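Local coordinates for transcriptional regulator (Rhodococcus sp., PDB 2O0Y), which probably binds DNA as a transcription factor of the IclR family, pairing a helix-turn-helix domain with a C-terminal regulatory domain, at residues 101-106 and 112-117. Residues are numbered along the deposited sequence; the frame is centred on the assembly and turned at random.
Sequences DIMRQL and ETVNLY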
loop_
_atom_site.group_PDB
_atom_site.type_symbol
_atom_site.label_atom_id
_atom_site.label_comp_id
_atom_site.label_asym_id
_atom_site.label_seq_id
_atom_site.Cartn_x
_atom_site.Cartn_y
_atom_site.Cartn_z
ATOM N N ASP B 101 -14.511 -6.565 -20.734
ATOM C CA ASP B 101 -15.383 -6.705 -21.931
ATOM C C ASP B 101 -15.979 -5.357 -22.364
ATOM O O ASP B 101 -15.960 -5.012 -23.549
ATOM C CB ASP B 101 -16.543 -7.679 -21.700
ATOM C CG ASP B 101 -16.082 -9.093 -21.485
ATOM O OD1 ASP B 101 -14.925 -9.405 -21.820
ATOM O OD2 ASP B 101 -16.892 -9.895 -20.945
ATOM N N ILE B 102 -16.508 -4.586 -21.420
ATOM C CA ILE B 102 -17.111 -3.285 -21.795
ATOM C C ILE B 102 -16.053 -2.358 -22.383
ATOM O O ILE B 102 -16.308 -1.674 -23.348
ATOM C CB ILE B 102 -17.820 -2.603 -20.574
ATOM C CG1 ILE B 102 -19.109 -3.352 -20.205
ATOM C CG2 ILE B 102 -18.118 -1.137 -20.855
ATOM C CD1 ILE B 102 -19.573 -3.056 -18.732
HETATM N N MSE B 103 -14.858 -2.334 -21.815
HETATM C CA MSE B 103 -13.783 -1.454 -22.297
HETATM C C MSE B 103 -13.342 -1.904 -23.681
HETATM O O MSE B 103 -13.028 -1.095 -24.564
HETATM C CB MSE B 103 -12.603 -1.534 -21.323
HETATM C CG MSE B 103 -12.885 -1.003 -19.940
HETATM SE SE MSE B 103 -11.318 -1.277 -18.738
HETATM C CE MSE B 103 -9.879 -0.322 -19.702
ATOM N N ARG B 104 -13.275 -3.211 -23.865
ATOM C CA ARG B 104 -12.885 -3.768 -25.159
ATOM C C ARG B 104 -13.900 -3.378 -26.223
ATOM O O ARG B 104 -13.537 -2.888 -27.312
ATOM C CB ARG B 104 -12.723 -5.308 -25.058
ATOM C CG ARG B 104 -11.976 -5.878 -26.231
ATOM C CD ARG B 104 -12.041 -7.406 -26.255
ATOM N NE ARG B 104 -11.364 -7.927 -25.041
ATOM C CZ ARG B 104 -11.971 -8.542 -24.028
ATOM N NH1 ARG B 104 -11.226 -8.948 -23.008
ATOM N NH2 ARG B 104 -13.297 -8.773 -24.032
ATOM N N GLN B 105 -15.189 -3.513 -25.903
ATOM C CA GLN B 105 -16.206 -3.126 -26.878
ATOM C C GLN B 105 -16.178 -1.614 -27.189
ATOM O O GLN B 105 -16.330 -1.181 -28.338
ATOM C CB GLN B 105 -17.592 -3.610 -26.424
ATOM C CG GLN B 105 -18.689 -3.398 -27.466
ATOM C CD GLN B 105 -18.452 -4.218 -28.722
ATOM O OE1 GLN B 105 -18.093 -5.392 -28.641
ATOM N NE2 GLN B 105 -18.644 -3.593 -29.897
ATOM N N LEU B 106 -15.976 -0.801 -26.179
ATOM C CA LEU B 106 -15.821 0.659 -26.342
ATOM C C LEU B 106 -14.663 0.941 -27.284
ATOM O O LEU B 106 -14.765 1.812 -28.159
ATOM C CB LEU B 106 -15.515 1.321 -24.959
ATOM C CG LEU B 106 -15.367 2.840 -25.031
ATOM C CD1 LEU B 106 -16.621 3.468 -25.764
ATOM C CD2 LEU B 106 -15.132 3.419 -23.622
ATOM N N GLU B 112 -10.586 3.928 -30.686
ATOM C CA GLU B 112 -9.582 4.533 -29.817
ATOM C C GLU B 112 -9.179 3.625 -28.656
ATOM O O GLU B 112 -9.967 2.746 -28.252
ATOM C CB GLU B 112 -10.089 5.870 -29.260
ATOM C CG GLU B 112 -10.565 6.868 -30.294
ATOM C CD GLU B 112 -9.545 7.270 -31.319
ATOM O OE1 GLU B 112 -8.363 6.929 -31.158
ATOM O OE2 GLU B 112 -9.924 8.010 -32.262
ATOM N N THR B 113 -7.957 3.835 -28.157
ATOM C CA THR B 113 -7.461 3.151 -26.972
ATOM C C THR B 113 -8.272 3.618 -25.777
ATOM O O THR B 113 -8.500 4.824 -25.638
ATOM C CB THR B 113 -5.982 3.447 -26.749
ATOM O OG1 THR B 113 -5.236 2.798 -27.811
ATOM C CG2 THR B 113 -5.509 2.868 -25.338
ATOM N N VAL B 114 -8.712 2.663 -24.943
ATOM C CA VAL B 114 -9.504 2.942 -23.763
ATOM C C VAL B 114 -8.601 2.708 -22.568
ATOM O O VAL B 114 -8.120 1.602 -22.390
ATOM C CB VAL B 114 -10.702 2.013 -23.679
ATOM C CG1 VAL B 114 -11.440 2.263 -22.392
ATOM C CG2 VAL B 114 -11.635 2.265 -24.889
ATOM N N ASN B 115 -8.400 3.742 -21.734
ATOM C CA ASN B 115 -7.517 3.660 -20.537
ATOM C C ASN B 115 -8.364 3.793 -19.286
ATOM O O ASN B 115 -9.226 4.675 -19.234
ATOM C CB ASN B 115 -6.545 4.853 -20.561
ATOM C CG ASN B 115 -5.499 4.718 -21.668
ATOM O OD1 ASN B 115 -4.907 3.656 -21.835
ATOM N ND2 ASN B 115 -5.321 5.759 -22.453
ATOM N N LEU B 116 -8.112 2.977 -18.265
ATOM C CA LEU B 116 -8.803 3.163 -16.994
ATOM C C LEU B 116 -7.748 3.740 -16.083
ATOM O O LEU B 116 -6.753 3.065 -15.789
ATOM C CB LEU B 116 -9.320 1.845 -16.397
ATOM C CG LEU B 116 -10.302 1.949 -15.205
ATOM C CD1 LEU B 116 -11.120 0.687 -15.118
ATOM C CD2 LEU B 116 -9.546 1.997 -13.898
ATOM N N TYR B 117 -7.948 4.975 -15.630
ATOM C CA TYR B 117 -6.934 5.628 -14.798
ATOM C C TYR B 117 -7.395 5.758 -13.383
ATOM O O TYR B 117 -8.584 5.943 -13.168
ATOM C CB TYR B 117 -6.811 7.060 -15.257
ATOM C CG TYR B 117 -5.989 7.375 -16.447
ATOM C CD1 TYR B 117 -4.619 7.593 -16.302
ATOM C CD2 TYR B 117 -6.575 7.547 -17.724
ATOM C CE1 TYR B 117 -3.837 7.946 -17.404
ATOM C CE2 TYR B 117 -5.801 7.927 -18.815
ATOM C CZ TYR B 117 -4.437 8.141 -18.632
ATOM O OH TYR B 117 -3.613 8.525 -19.659
#
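Segment 101-106 of helix 97-110 packs on residues 113-117 of strand 113-120, their axes 8.1 Å apart and roughly antiparallel at 147°, and Met103 and Val114 bring their CA atoms nearest, 6.3 Å apart. This is an alpha-beta hairpin in the GAF-like C-terminal domain of this IclR-family regulator: the chain leaves the helix, turns within a few residues and comes back as a central strand of the antiparallel sheet. The interface is buried and apolar. Val114 points at the helix and spreads its two methyls over it. Val114 CG2 rests 3.7 Å from Met103 O and 3.8 Å from Leu106 CG, while CG1, anti to the backbone N (chi1 176°), is turned to meet Met103 CE and Leu106 CD2. The Leu106 and Val114 side chains cross at about a right angle. An alanine here lacks both methyls and would probably leave a gap between the strand and Met103 and Leu106. Beside Val114, Leu223 and Leu225 of the neighbouring strand 219-228 touch its side chain, and Cys243 of helix 237-254 packs against Leu106. On the strand's other face Asn115 turns away from the helix, its OD1 hydrogen-bonded to Gln129. At the helix's outer side, Arg104 NH2 reaches back to Asp101 OD1 at 2.8 Å, a salt bridge that meets OD1 on its anti side, tilted out of the carboxylate plane, and lies close to the guanidinium plane. Met103, a selenomethionine, runs extended through chi2 and then bends at chi3 (58°), which carries its methyl onto the strand. Its side chain crosses that of Leu116 at about a right angle: Met103 SE lies 4.1 Å from Leu116 CD1, and Met103 CE ends 4.0 Å from Leu116 CB and 3.7 Å from the carbonyl oxygen Val114 O.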